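Local atomic coordinates of cell division cycle protein 123 (Schizosaccharomyces pombe, PDB entry 4ZGP), a protein that acts as an ATP-dependent chaperone that binds the gamma subunit of translation initiation factor eIF2 so that it can assemble with the alpha and beta subunits. Residues T192-L203 with F238-I249. Sequence-based numbering, arbitrary orientation. Where two conformers were deposited one is given.
With ADP (adenosine-5'-diphosphate), chain C.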
ATOM      1  N   THR A 192       4.959 -14.447  -4.354  1.00 24.20           N
ATOM      2  CA  THR A 192       5.818 -14.392  -3.168  1.00 24.38           C
ATOM      3  C   THR A 192       5.631 -13.055  -2.442  1.00 24.02           C
ATOM      4  O   THR A 192       6.547 -12.564  -1.758  1.00 23.95           O
ATOM      5  CB  THR A 192       7.301 -14.633  -3.497  1.00 27.71           C
ATOM      6  OG1 THR A 192       7.781 -13.594  -4.338  1.00 27.09           O
ATOM      7  CG2 THR A 192       7.484 -15.988  -4.216  1.00 28.41           C
ATOM      8  N   GLU A 193       4.431 -12.504  -2.586  1.00 26.14           N
ATOM      9  CA  GLU A 193       4.038 -11.364  -1.773  0.54 25.81           C
ATOM     10  C   GLU A 193       3.055 -11.831  -0.704  1.00 25.28           C
ATOM     11  O   GLU A 193       2.229 -12.718  -0.941  1.00 25.16           O
ATOM     12  CB  GLU A 193       3.428 -10.247  -2.621  0.54 29.08           C
ATOM     13  CG  GLU A 193       3.800  -8.867  -2.101  0.54 30.40           C
ATOM     14  CD  GLU A 193       2.793  -7.798  -2.433  0.54 32.85           C
ATOM     15  OE1 GLU A 193       2.141  -7.896  -3.498  0.54 31.43           O
ATOM     16  OE2 GLU A 193       2.660  -6.864  -1.617  0.54 27.58           O
ATOM     17  N   PHE A 194       3.165 -11.242   0.483  1.00 22.24           N
ATOM     18  CA  PHE A 194       2.325 -11.680   1.603  1.00 21.88           C
ATOM     19  C   PHE A 194       1.703 -10.489   2.310  1.00 23.92           C
ATOM     20  O   PHE A 194       2.255  -9.393   2.299  1.00 20.60           O
ATOM     21  CB  PHE A 194       3.138 -12.499   2.623  1.00 21.72           C
ATOM     22  CG  PHE A 194       3.772 -13.724   2.041  1.00 23.33           C
ATOM     23  CD1 PHE A 194       3.070 -14.921   1.992  1.00 23.84           C
ATOM     24  CD2 PHE A 194       5.055 -13.664   1.499  1.00 22.21           C
ATOM     25  CE1 PHE A 194       3.644 -16.072   1.425  1.00 27.71           C
ATOM     26  CE2 PHE A 194       5.648 -14.824   0.941  1.00 24.79           C
ATOM     27  CZ  PHE A 194       4.943 -16.017   0.911  1.00 28.20           C
ATOM     28  N   ARG A 195       0.574 -10.732   2.963  1.00 21.27           N
ATOM     29  CA  ARG A 195      -0.040  -9.727   3.811  1.00 16.68           C
ATOM     30  C   ARG A 195       0.022 -10.230   5.248  1.00 22.78           C
ATOM     31  O   ARG A 195      -0.336 -11.370   5.509  1.00 21.11           O
ATOM     32  CB  ARG A 195      -1.475  -9.462   3.382  1.00 19.06           C
ATOM     33  CG  ARG A 195      -2.207  -8.503   4.316  1.00 22.07           C
ATOM     34  CD  ARG A 195      -3.334  -7.769   3.606  1.00 22.36           C
ATOM     35  NE  ARG A 195      -2.837  -6.797   2.633  1.00 22.89           N
ATOM     36  CZ  ARG A 195      -3.616  -5.986   1.927  1.00 29.51           C
ATOM     37  NH1 ARG A 195      -4.933  -6.056   2.066  1.00 26.32           N
ATOM     38  NH2 ARG A 195      -3.077  -5.101   1.076  1.00 27.22           N
ATOM     39  N   CYS A 196       0.474  -9.371   6.163  1.00 20.97           N
ATOM     40  CA  CYS A 196       0.940  -9.796   7.483  1.00 19.16           C
ATOM     41  C   CYS A 196       0.254  -8.964   8.547  1.00 23.27           C
ATOM     42  O   CYS A 196       0.274  -7.730   8.526  1.00 20.49           O
ATOM     43  CB  CYS A 196       2.460  -9.661   7.599  1.00 21.86           C
ATOM     44  SG  CYS A 196       3.377 -10.388   6.196  1.00 25.15           S
ATOM     45  N   PHE A 197      -0.348  -9.659   9.497  1.00 20.20           N
ATOM     46  CA  PHE A 197      -1.255  -9.031  10.426  1.00 21.81           C
ATOM     47  C   PHE A 197      -0.620  -9.005  11.804  1.00 20.90           C
ATOM     48  O   PHE A 197      -0.107 -10.013  12.292  1.00 22.22           O
ATOM     49  CB  PHE A 197      -2.588  -9.793  10.439  1.00 22.61           C
ATOM     50  CG  PHE A 197      -3.274  -9.819   9.107  1.00 22.58           C
ATOM     51  CD1 PHE A 197      -2.987 -10.811   8.179  1.00 19.72           C
ATOM     52  CD2 PHE A 197      -4.221  -8.869   8.789  1.00 22.61           C
ATOM     53  CE1 PHE A 197      -3.638 -10.832   6.949  1.00 17.23           C
ATOM     54  CE2 PHE A 197      -4.867  -8.888   7.561  1.00 21.43           C
ATOM     55  CZ  PHE A 197      -4.581  -9.866   6.645  1.00 19.50           C
ATOM     56  N   VAL A 198      -0.636  -7.825  12.409  1.00 23.49           N
ATOM     57  CA  VAL A 198       0.082  -7.570  13.629  1.00 22.34           C
ATOM     58  C   VAL A 198      -0.882  -7.053  14.685  1.00 22.20           C
ATOM     59  O   VAL A 198      -1.618  -6.112  14.439  1.00 20.75           O
ATOM     60  CB  VAL A 198       1.202  -6.517  13.425  1.00 22.41           C
ATOM     61  CG1 VAL A 198       1.888  -6.228  14.741  1.00 22.81           C
ATOM     62  CG2 VAL A 198       2.209  -6.991  12.380  1.00 20.47           C
ATOM     63  N   LYS A 199      -0.866  -7.673  15.859  1.00 27.22           N
ATOM     64  CA  LYS A 199      -1.733  -7.236  16.949  1.00 26.43           C
ATOM     65  C   LYS A 199      -0.928  -7.254  18.236  1.00 24.97           C
ATOM     66  O   LYS A 199      -0.227  -8.225  18.517  1.00 26.11           O
ATOM     67  CB  LYS A 199      -2.967  -8.137  17.066  1.00 32.69           C
ATOM     68  CG  LYS A 199      -3.923  -7.712  18.168  1.00 36.54           C
ATOM     69  CD  LYS A 199      -4.898  -8.827  18.513  1.00 37.56           C
ATOM     70  CE  LYS A 199      -5.934  -8.960  17.444  1.00 32.12           C
ATOM     71  NZ  LYS A 199      -7.060  -9.886  17.831  1.00 30.82           N
ATOM     72  N   SER A 200      -1.014  -6.160  18.987  1.00 29.05           N
ATOM     73  CA  SER A 200      -0.166  -5.931  20.155  1.00 32.68           C
ATOM     74  C   SER A 200       1.297  -6.220  19.840  1.00 31.20           C
ATOM     75  O   SER A 200       1.980  -6.903  20.592  1.00 30.68           O
ATOM     76  CB  SER A 200      -0.658  -6.768  21.347  1.00 31.45           C
ATOM     77  OG  SER A 200      -2.056  -6.597  21.477  1.00 37.63           O
ATOM     78  N   LYS A 201       1.752  -5.707  18.693  1.00 27.70           N
ATOM     79  CA  LYS A 201       3.135  -5.828  18.240  0.67 27.31           C
ATOM     80  C   LYS A 201       3.585  -7.262  17.978  1.00 33.51           C
ATOM     81  O   LYS A 201       4.782  -7.536  17.854  1.00 31.36           O
ATOM     82  CB  LYS A 201       4.082  -5.169  19.249  0.67 32.72           C
ATOM     83  CG  LYS A 201       3.921  -3.662  19.341  0.67 32.11           C
ATOM     84  CD  LYS A 201       4.020  -3.019  17.960  0.67 29.79           C
ATOM     85  CE  LYS A 201       4.353  -1.529  18.041  0.67 32.42           C
ATOM     86  NZ  LYS A 201       4.312  -0.897  16.689  0.67 23.85           N
ATOM     87  N   ARG A 202       2.634  -8.182  17.867  1.00 28.96           N
ATOM     88  CA  ARG A 202       3.013  -9.540  17.544  1.00 27.02           C
ATOM     89  C   ARG A 202       2.391  -9.978  16.199  1.00 21.04           C
ATOM     90  O   ARG A 202       1.299  -9.561  15.846  1.00 23.45           O
ATOM     91  CB  ARG A 202       2.591 -10.479  18.679  1.00 33.89           C
ATOM     92  CG  ARG A 202       3.371 -10.199  19.976  1.00 40.97           C
ATOM     93  CD  ARG A 202       2.780 -10.915  21.185  1.00 49.34           C
ATOM     94  NE  ARG A 202       2.631 -12.349  20.951  1.00 55.47           N
ATOM     95  CZ  ARG A 202       3.621 -13.229  21.062  1.00 53.71           C
ATOM     96  NH1 ARG A 202       4.837 -12.825  21.408  1.00 54.69           N
ATOM     97  NH2 ARG A 202       3.389 -14.512  20.826  1.00 55.26           N
ATOM     98  N   LEU A 203       3.111 -10.816  15.474  1.00 28.20           N
ATOM     99  CA  LEU A 203       2.610 -11.362  14.220  1.00 25.38           C
ATOM    100  C   LEU A 203       1.633 -12.503  14.493  1.00 21.11           C
ATOM    101  O   LEU A 203       2.060 -13.587  14.892  1.00 29.39           O
ATOM    102  CB  LEU A 203       3.769 -11.865  13.379  1.00 25.48           C
ATOM    103  CG  LEU A 203       3.433 -12.473  12.017  1.00 24.50           C
ATOM    104  CD1 LEU A 203       3.035 -11.378  11.049  1.00 23.74           C
ATOM    105  CD2 LEU A 203       4.643 -13.243  11.481  1.00 24.33           C
ATOM    106  N   PHE A 238       7.246   1.818  14.157  1.00 19.10           N
ATOM    107  CA  PHE A 238       5.886   2.108  13.756  1.00 18.72           C
ATOM    108  C   PHE A 238       5.080   2.355  15.044  1.00 22.15           C
ATOM    109  O   PHE A 238       5.211   1.599  16.000  1.00 25.45           O
ATOM    110  CB  PHE A 238       5.263   0.975  12.911  1.00 22.45           C
ATOM    111  CG  PHE A 238       3.987   1.393  12.272  1.00 23.76           C
ATOM    112  CD1 PHE A 238       4.010   2.283  11.205  1.00 21.29           C
ATOM    113  CD2 PHE A 238       2.764   0.997  12.792  1.00 21.17           C
ATOM    114  CE1 PHE A 238       2.827   2.728  10.631  1.00 21.54           C
ATOM    115  CE2 PHE A 238       1.583   1.435  12.221  1.00 22.87           C
ATOM    116  CZ  PHE A 238       1.615   2.300  11.137  1.00 20.47           C
ATOM    117  N   PRO A 239       4.270   3.430  15.074  1.00 20.57           N
ATOM    118  CA  PRO A 239       3.788   3.925  16.371  1.00 21.48           C
ATOM    119  C   PRO A 239       2.559   3.217  16.937  1.00 27.11           C
ATOM    120  O   PRO A 239       2.270   3.430  18.117  1.00 31.35           O
ATOM    121  CB  PRO A 239       3.463   5.401  16.087  1.00 26.19           C
ATOM    122  CG  PRO A 239       3.241   5.489  14.643  1.00 25.26           C
ATOM    123  CD  PRO A 239       4.157   4.454  14.019  1.00 23.00           C
ATOM    124  N   ASP A 240       1.867   2.403  16.143  1.00 24.77           N
ATOM    125  CA  ASP A 240       0.658   1.717  16.631  1.00 25.73           C
ATOM    126  C   ASP A 240       0.914   0.229  16.910  1.00 26.27           C
ATOM    127  O   ASP A 240       1.749  -0.379  16.268  1.00 23.05           O
ATOM    128  CB  ASP A 240      -0.472   1.877  15.620  1.00 30.04           C
ATOM    129  CG  ASP A 240      -0.809   3.333  15.359  1.00 32.71           C
ATOM    130  OD1 ASP A 240      -0.857   4.104  16.338  1.00 30.42           O
ATOM    131  OD2 ASP A 240      -1.037   3.699  14.187  1.00 30.12           O
ATOM    132  N   PRO A 241       0.194  -0.356  17.895  1.00 25.85           N
ATOM    133  CA  PRO A 241       0.395  -1.763  18.246  1.00 28.62           C
ATOM    134  C   PRO A 241      -0.215  -2.743  17.244  1.00 23.82           C
ATOM    135  O   PRO A 241       0.269  -3.880  17.141  1.00 25.83           O
ATOM    136  CB  PRO A 241      -0.316  -1.878  19.602  1.00 27.71           C
ATOM    137  CG  PRO A 241      -1.435  -0.892  19.511  1.00 28.38           C
ATOM    138  CD  PRO A 241      -0.835   0.285  18.739  1.00 29.94           C
ATOM    139  N   ASP A 242      -1.274  -2.322  16.559  1.00 23.68           N
ATOM    140  CA  ASP A 242      -1.948  -3.174  15.584  1.00 27.77           C
ATOM    141  C   ASP A 242      -1.896  -2.548  14.187  1.00 25.06           C
ATOM    142  O   ASP A 242      -2.249  -1.380  14.012  1.00 29.71           O
ATOM    143  CB  ASP A 242      -3.414  -3.395  15.949  1.00 23.74           C
ATOM    144  CG  ASP A 242      -3.637  -3.674  17.442  1.00 28.12           C
ATOM    145  OD1 ASP A 242      -2.749  -4.219  18.125  1.00 31.14           O
ATOM    146  OD2 ASP A 242      -4.744  -3.353  17.919  1.00 41.53           O
ATOM    147  N   PHE A 243      -1.480  -3.331  13.199  1.00 25.89           N
ATOM    148  CA  PHE A 243      -1.427  -2.833  11.826  1.00 22.71           C
ATOM    149  C   PHE A 243      -1.247  -4.009  10.873  1.00 19.71           C
ATOM    150  O   PHE A 243      -1.125  -5.154  11.304  1.00 20.34           O
ATOM    151  CB  PHE A 243      -0.288  -1.787  11.661  1.00 18.15           C
ATOM    152  CG  PHE A 243       1.104  -2.304  11.988  1.00 21.53           C
ATOM    153  CD1 PHE A 243       1.576  -2.311  13.292  1.00 22.35           C
ATOM    154  CD2 PHE A 243       1.954  -2.768  10.974  1.00 27.34           C
ATOM    155  CE1 PHE A 243       2.869  -2.758  13.596  1.00 23.03           C
ATOM    156  CE2 PHE A 243       3.248  -3.227  11.270  1.00 25.27           C
ATOM    157  CZ  PHE A 243       3.706  -3.217  12.577  1.00 25.47           C
ATOM    158  N   VAL A 244      -1.251  -3.721   9.573  1.00 22.11           N
ATOM    159  CA  VAL A 244      -1.121  -4.765   8.562  1.00 15.65           C
ATOM    160  C   VAL A 244      -0.005  -4.356   7.618  1.00 20.46           C
ATOM    161  O   VAL A 244      -0.041  -3.245   7.131  1.00 21.14           O
ATOM    162  CB  VAL A 244      -2.422  -4.932   7.785  1.00 19.40           C
ATOM    163  CG1 VAL A 244      -2.294  -6.043   6.747  1.00 21.06           C
ATOM    164  CG2 VAL A 244      -3.620  -5.203   8.773  1.00 21.84           C
ATOM    165  N   PHE A 245       0.974  -5.220   7.371  1.00 17.83           N
ATOM    166  CA  PHE A 245       2.040  -4.816   6.443  1.00 18.27           C
ATOM    167  C   PHE A 245       2.156  -5.814   5.308  1.00 21.21           C
ATOM    168  O   PHE A 245       1.915  -7.000   5.499  1.00 21.67           O
ATOM    169  CB  PHE A 245       3.390  -4.592   7.180  1.00 15.13           C
ATOM    170  CG  PHE A 245       4.043  -5.822   7.781  1.00 20.36           C
ATOM    171  CD1 PHE A 245       3.700  -6.273   9.040  1.00 20.09           C
ATOM    172  CD2 PHE A 245       5.100  -6.444   7.138  1.00 24.29           C
ATOM    173  CE1 PHE A 245       4.357  -7.371   9.607  1.00 21.49           C
ATOM    174  CE2 PHE A 245       5.762  -7.539   7.697  1.00 24.80           C
ATOM    175  CZ  PHE A 245       5.389  -8.010   8.921  1.00 22.85           C
ATOM    176  N   ASP A 246       2.443  -5.311   4.098  1.00 19.29           N
ATOM    177  CA  ASP A 246       2.596  -6.181   2.933  1.00 20.98           C
ATOM    178  C   ASP A 246       4.077  -6.354   2.675  1.00 22.08           C
ATOM    179  O   ASP A 246       4.853  -5.413   2.848  1.00 19.64           O
ATOM    180  CB  ASP A 246       1.904  -5.607   1.685  1.00 19.92           C
ATOM    181  CG  ASP A 246       0.386  -5.593   1.814  1.00 28.61           C
ATOM    182  OD1 ASP A 246      -0.158  -6.357   2.640  1.00 29.41           O
ATOM    183  OD2 ASP A 246      -0.264  -4.815   1.103  1.00 32.95           O
ATOM    184  N   VAL A 247       4.481  -7.564   2.306  1.00 22.61           N
ATOM    185  CA  VAL A 247       5.895  -7.842   2.082  0.66 22.26           C
ATOM    186  C   VAL A 247       6.106  -8.593   0.786  1.00 24.94           C
ATOM    187  O   VAL A 247       5.271  -9.378   0.385  1.00 25.88           O
ATOM    188  CB  VAL A 247       6.499  -8.668   3.213  0.66 25.90           C
ATOM    189  CG1 VAL A 247       6.521  -7.864   4.436  0.66 23.73           C
ATOM    190  CG2 VAL A 247       5.709  -9.954   3.427  0.66 20.75           C
ATOM    191  N   TYR A 248       7.229  -8.308   0.138  1.00 21.38           N
ATOM    192  CA  TYR A 248       7.635  -9.033  -1.050  1.00 22.79           C
ATOM    193  C   TYR A 248       8.929  -9.762  -0.706  1.00 21.28           C
ATOM    194  O   TYR A 248       9.898  -9.149  -0.267  1.00 23.10           O
ATOM    195  CB  TYR A 248       7.842  -8.086  -2.230  1.00 25.08           C
ATOM    196  CG  TYR A 248       8.351  -8.809  -3.463  1.00 26.53           C
ATOM    197  CD1 TYR A 248       7.652  -9.879  -3.997  1.00 26.47           C
ATOM    198  CD2 TYR A 248       9.518  -8.394  -4.101  1.00 27.57           C
ATOM    199  CE1 TYR A 248       8.119 -10.550  -5.141  1.00 28.50           C
ATOM    200  CE2 TYR A 248       9.986  -9.050  -5.256  1.00 32.42           C
ATOM    201  CZ  TYR A 248       9.283 -10.126  -5.763  1.00 29.76           C
ATOM    202  OH  TYR A 248       9.745 -10.785  -6.897  1.00 26.48           O
ATOM    203  N   ILE A 249       8.943 -11.076  -0.876  1.00 24.33           N
ATOM    204  CA  ILE A 249      10.117 -11.850  -0.484  1.00 23.70           C
ATOM    205  C   ILE A 249      10.714 -12.463  -1.727  1.00 27.83           C
ATOM    206  O   ILE A 249      10.054 -13.184  -2.451  1.00 26.29           O
ATOM    207  CB  ILE A 249       9.772 -12.928   0.558  1.00 25.85           C
ATOM    208  CG1 ILE A 249       9.235 -12.248   1.822  1.00 30.00           C
ATOM    209  CG2 ILE A 249      11.022 -13.754   0.909  1.00 27.52           C
ATOM    210  CD1 ILE A 249       8.802 -13.199   2.944  1.00 28.92           C
TER
HETATM  211  PB  ADP C 301      -2.001  -1.941  -1.603  0.69 45.51           P
HETATM  212  O1B ADP C 301      -1.363  -2.144  -0.237  0.69 40.65           O
HETATM  213  O2B ADP C 301      -2.911  -0.728  -1.681  0.69 37.78           O
HETATM  214  O3B ADP C 301      -2.524  -3.249  -2.159  0.69 37.41           O
HETATM  215  PA  ADP C 301       0.683  -2.054  -2.689  0.69 35.58           P
HETATM  216  O1A ADP C 301       0.868  -3.042  -1.564  0.69 42.32           O
HETATM  217  O2A ADP C 301       1.604  -0.862  -2.891  0.69 36.30           O
HETATM  218  O3A ADP C 301      -0.822  -1.469  -2.619  0.69 44.21           O
HETATM  219  O5' ADP C 301       0.700  -2.907  -4.049  0.69 44.51           O
HETATM  220  C5' ADP C 301      -0.488  -3.243  -4.766  0.69 38.19           C
HETATM  221  C4' ADP C 301      -0.040  -4.252  -5.808  0.69 41.03           C
HETATM  222  O4' ADP C 301       0.666  -3.573  -6.849  0.69 37.77           O
HETATM  223  C3' ADP C 301       0.939  -5.245  -5.201  0.69 38.87           C
HETATM  224  O3' ADP C 301       0.288  -6.480  -4.884  0.69 41.30           O
HETATM  225  C2' ADP C 301       2.012  -5.438  -6.252  0.69 41.25           C
HETATM  226  O2' ADP C 301       1.799  -6.645  -6.990  0.69 45.64           O
HETATM  227  C1' ADP C 301       1.876  -4.257  -7.190  0.69 36.94           C
HETATM  228  N9  ADP C 301       3.028  -3.355  -6.941  0.69 36.80           N
HETATM  229  C8  ADP C 301       3.142  -2.508  -5.894  0.69 36.24           C
HETATM  230  N7  ADP C 301       4.316  -1.823  -5.951  0.69 39.00           N
HETATM  231  C5  ADP C 301       4.976  -2.235  -7.058  0.69 34.50           C
HETATM  232  C6  ADP C 301       6.264  -1.906  -7.711  0.69 34.40           C
HETATM  233  N6  ADP C 301       7.082  -0.976  -7.152  0.69 32.35           N
HETATM  234  N1  ADP C 301       6.585  -2.558  -8.860  0.69 28.14           N
HETATM  235  C2  ADP C 301       5.746  -3.471  -9.398  0.69 35.16           C
HETATM  236  N3  ADP C 301       4.558  -3.819  -8.859  0.69 37.18           N
HETATM  237  C4  ADP C 301       4.122  -3.242  -7.708  0.69 39.63           C
HETATM  238  O   HOH W   1      -3.313  -4.404  20.849  1.00 44.43           O
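Arg195 and Asp246 face each other across two antiparallel strands, 193-199 and 243-249, in the mixed sheet of this ATP-grasp protein, a worked example of a sheet with one face polar at its nucleotide end and the other apolar. Paired backbone hydrogen bonds join Phe194-Val247, Cys196-Phe245 and Val198-Phe243. On the nucleotide face, Arg195 grips Asp246 side-on: NE reaches OD1 at 2.7 Å and NH2 reaches OD2 at 2.8 Å, both on syn lone pairs, with the two planes only 3° apart. Replacing Arg195 with an alanine would probably leave Asp246 OD1 without its mate and the carboxylate less firmly fixed. Arg209 bridges both Asp246 OD2 and Glu193 OE2, probably offsetting their like charges, while Glu193 OE1 accepts a hydrogen bond from the ribose O3' of ADP at 2.7 Å. The other face, partly covered by helix 221-233, is apolar. Cys196 CB sits over the Phe245 ring, 3.6 Å from its centroid, and Val198 CG2 meets that ring's edge. Phe243 CG stands between its backbone N and carbonyl carbon (chi1 59°), turning one ring face to Val198 CB, which lies over its centre. From the type I' turn after strand 193-199, Lys201 NZ reaches the loop leading into strand 243-249, donating to Phe238 O and, at 2.6 Å, to Asp240 O, from above both carbonyl planes.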